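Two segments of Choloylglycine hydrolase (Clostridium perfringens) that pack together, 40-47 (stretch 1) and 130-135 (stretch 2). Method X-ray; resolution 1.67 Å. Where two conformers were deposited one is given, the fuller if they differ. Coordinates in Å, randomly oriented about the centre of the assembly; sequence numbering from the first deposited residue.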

# COMPACT_ATOMS: atom_id res chain seq x y z
N VAL A 40 -15.30 -47.22 -6.27
CA VAL A 40 -14.27 -47.93 -7.03
C VAL A 40 -13.74 -47.07 -8.18
O VAL A 40 -14.51 -46.62 -9.03
CB VAL A 40 -14.78 -49.29 -7.59
CG1 VAL A 40 -13.64 -50.05 -8.26
CG2 VAL A 40 -15.40 -50.13 -6.48
N ASN A 41 -12.43 -46.84 -8.19
CA ASN A 41 -11.78 -46.16 -9.30
C ASN A 41 -11.47 -47.18 -10.39
O ASN A 41 -10.71 -48.13 -10.17
CB ASN A 41 -10.51 -45.44 -8.84
CG ASN A 41 -9.88 -44.60 -9.94
OD1 ASN A 41 -9.38 -45.13 -10.94
ND2 ASN A 41 -9.88 -43.29 -9.76
N LYS A 42 -12.06 -46.98 -11.57
CA LYS A 42 -11.97 -47.95 -12.66
C LYS A 42 -10.59 -48.05 -13.31
O LYS A 42 -10.20 -49.12 -13.78
CB LYS A 42 -13.03 -47.66 -13.73
CG LYS A 42 -14.46 -47.97 -13.28
CD LYS A 42 -15.47 -47.66 -14.38
CE LYS A 42 -16.88 -48.05 -13.96
NZ LYS A 42 -17.06 -49.53 -13.88
N SER A 43 -9.85 -46.94 -13.31
CA SER A 43 -8.54 -46.89 -13.96
C SER A 43 -7.44 -47.61 -13.18
O SER A 43 -6.62 -48.31 -13.78
CB SER A 43 -8.12 -45.44 -14.24
OG SER A 43 -7.77 -44.76 -13.05
N ASN A 44 -7.43 -47.44 -11.86
CA ASN A 44 -6.39 -48.03 -11.01
C ASN A 44 -6.89 -49.08 -10.01
O ASN A 44 -6.11 -49.59 -9.20
CB ASN A 44 -5.57 -46.94 -10.30
CG ASN A 44 -6.44 -45.99 -9.49
OD1 ASN A 44 -7.40 -46.40 -8.84
ND2 ASN A 44 -6.08 -44.71 -9.50
N LYS A 45 -8.18 -49.38 -10.07
CA LYS A 45 -8.83 -50.42 -9.24
C LYS A 45 -8.83 -50.14 -7.73
O LYS A 45 -9.24 -51.00 -6.94
CB LYS A 45 -8.28 -51.82 -9.56
CG LYS A 45 -8.71 -52.35 -10.92
CD LYS A 45 -8.27 -53.79 -11.11
CE LYS A 45 -8.69 -54.32 -12.48
NZ LYS A 45 -10.17 -54.44 -12.63
N LYS A 46 -8.37 -48.96 -7.33
CA LYS A 46 -8.34 -48.57 -5.92
C LYS A 46 -9.76 -48.35 -5.39
O LYS A 46 -10.61 -47.81 -6.08
CB LYS A 46 -7.49 -47.32 -5.70
CG LYS A 46 -6.01 -47.52 -5.96
CD LYS A 46 -5.24 -46.22 -5.80
CE LYS A 46 -3.78 -46.37 -6.23
NZ LYS A 46 -3.01 -47.28 -5.34
N GLU A 47 -9.99 -48.79 -4.15
CA GLU A 47 -11.33 -48.76 -3.56
C GLU A 47 -11.38 -48.01 -2.24
O GLU A 47 -10.41 -47.99 -1.48
CB GLU A 47 -11.86 -50.18 -3.37
CG GLU A 47 -12.13 -50.94 -4.67
CD GLU A 47 -12.69 -52.33 -4.46
OE1 GLU A 47 -12.97 -52.71 -3.30
OE2 GLU A 47 -12.84 -53.06 -5.46
N ASP A 130 0.90 -38.51 -6.31
CA ASP A 130 0.36 -37.97 -7.56
C ASP A 130 -0.08 -39.08 -8.52
O ASP A 130 0.47 -39.24 -9.62
CB ASP A 130 1.39 -37.05 -8.23
CG ASP A 130 0.77 -36.12 -9.27
OD1 ASP A 130 -0.46 -36.11 -9.44
OD2 ASP A 130 1.54 -35.38 -9.92
N ILE A 131 -1.08 -39.86 -8.09
CA ILE A 131 -1.70 -40.88 -8.94
C ILE A 131 -2.87 -40.24 -9.69
O ILE A 131 -3.75 -39.64 -9.07
CB ILE A 131 -2.21 -42.09 -8.10
CG1 ILE A 131 -1.07 -42.76 -7.32
CG2 ILE A 131 -2.96 -43.11 -8.98
CD1 ILE A 131 0.08 -43.31 -8.17
N PRO A 132 -2.87 -40.35 -11.04
CA PRO A 132 -3.98 -39.80 -11.83
C PRO A 132 -5.31 -40.49 -11.53
O PRO A 132 -5.35 -41.71 -11.32
CB PRO A 132 -3.55 -40.07 -13.27
CG PRO A 132 -2.55 -41.17 -13.19
CD PRO A 132 -1.84 -40.97 -11.89
N ILE A 133 -6.39 -39.70 -11.51
CA ILE A 133 -7.74 -40.22 -11.31
C ILE A 133 -8.16 -41.11 -12.49
O ILE A 133 -8.89 -42.08 -12.33
CB ILE A 133 -8.77 -39.07 -11.07
CG1 ILE A 133 -10.11 -39.62 -10.59
CG2 ILE A 133 -8.91 -38.18 -12.32
CD1 ILE A 133 -11.05 -38.56 -10.01
N SER A 134 -7.66 -40.74 -13.68
CA SER A 134 -7.90 -41.47 -14.92
C SER A 134 -6.82 -41.06 -15.91
O SER A 134 -6.31 -39.93 -15.85
CB SER A 134 -9.29 -41.15 -15.48
OG SER A 134 -9.62 -42.01 -16.55
N GLU A 135 -6.46 -41.99 -16.80
CA GLU A 135 -5.42 -41.78 -17.82
C GLU A 135 -4.07 -41.38 -17.21
O GLU A 135 -3.57 -42.06 -16.31
CB GLU A 135 -5.88 -40.76 -18.88
CG GLU A 135 -7.22 -41.09 -19.52
CD GLU A 135 -7.46 -40.33 -20.81
OE1 GLU A 135 -6.47 -39.95 -21.47
OE2 GLU A 135 -8.63 -40.14 -21.17
O HOH W 1 -4.66 -44.15 -12.34
O HOH W 2 -10.87 -43.81 -13.12

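Two segments of one chain, 85 or more residues apart in sequence wherever they touch, meet across a small contact that buries 227 Å² in total. Stretch 1 is a tight turn: a backbone hydrogen bond from Asn41 N to Lys46 O (3.0 Å) ties its two arms, and a weak one from Lys45 N to Asn41 O (2.8 Å) closes the loop inside it. Stretch 2 runs past this turn as an irregular loop, and the closest CA atoms across the contact are those of Ser43 and Ser134, 5.5 Å apart. No backbone-to-backbone hydrogen bond joins the two; side chains of the turn reach instead for carbonyl groups of stretch 2.

Asp130, at the start of stretch 2, lies beyond reach of the turn. Ile131 packs through its CG2 methyl. Its CA-to-CB bond points toward stretch 1, and CG2 sits 3.5 Å from Asn44 ND2 and 4.3 Å from Lys46 CE, so the aliphatic portion of the lysine helps to cover the isoleucine. Asn44 is fixed within the turn: with chi1 in the p well, its OD1 accepts a hydrogen bond from Lys46 N (3.1 Å), leaving the amide nitrogen to face stretch 2.

Pro132 contributes mainly its carbonyl; its side chain points sideways, with CD 6.1 Å from Asn44 ND2. Asn44 ND2 lies 3.6 Å from Pro132 O, and water 1 bridges the gap: it accepts from Asn44 ND2 (3.2 Å) and donates to both Pro132 O (2.7 Å) and Ser43 OG (3.2 Å). One water thus links two side chains of the turn to the Pro132 carbonyl oxygen.

The carbonyl of Ile133 is the polar centre. The residue's CA-to-CB bond points away from stretch 1, yet its carbonyl oxygen takes a well-directed hydrogen bond from Asn41 ND2 (3.0 Å, 156° at the hydrogen), while its CG1 lies 3.8 Å from the same ND2. Ser43 OG is also 3.0 Å from Ile133 O and 2.7 Å from Asn41 OD1; its single proton has both oxygens within reach, and the geometry does not settle which receives it. Water 2 adds a further link, accepting from Ser43 N (3.3 Å) and lying 2.7 Å from Ile133 O, to which it can donate. The other end of the Asn41 amide organises the turn: OD1 accepts from Asn44 N (3.2 Å) and, weakly, from Ser43 N (3.0 Å). One buried side chain therefore both braces its own loop and grips the neighbouring backbone.

At Ser134 the contact becomes van der Waals packing, with Ser43 OG 3.8 Å from Ser134 CA and Ser43 CB 4.4 Å from Ser134 OG; that hydroxyl is hydrogen-bonded elsewhere in the structure. Glu135 turns its CA-to-CB bond away, and its CG, the nearest side-chain atom, is 6.9 Å from Ser43 CB, so the contact ends here.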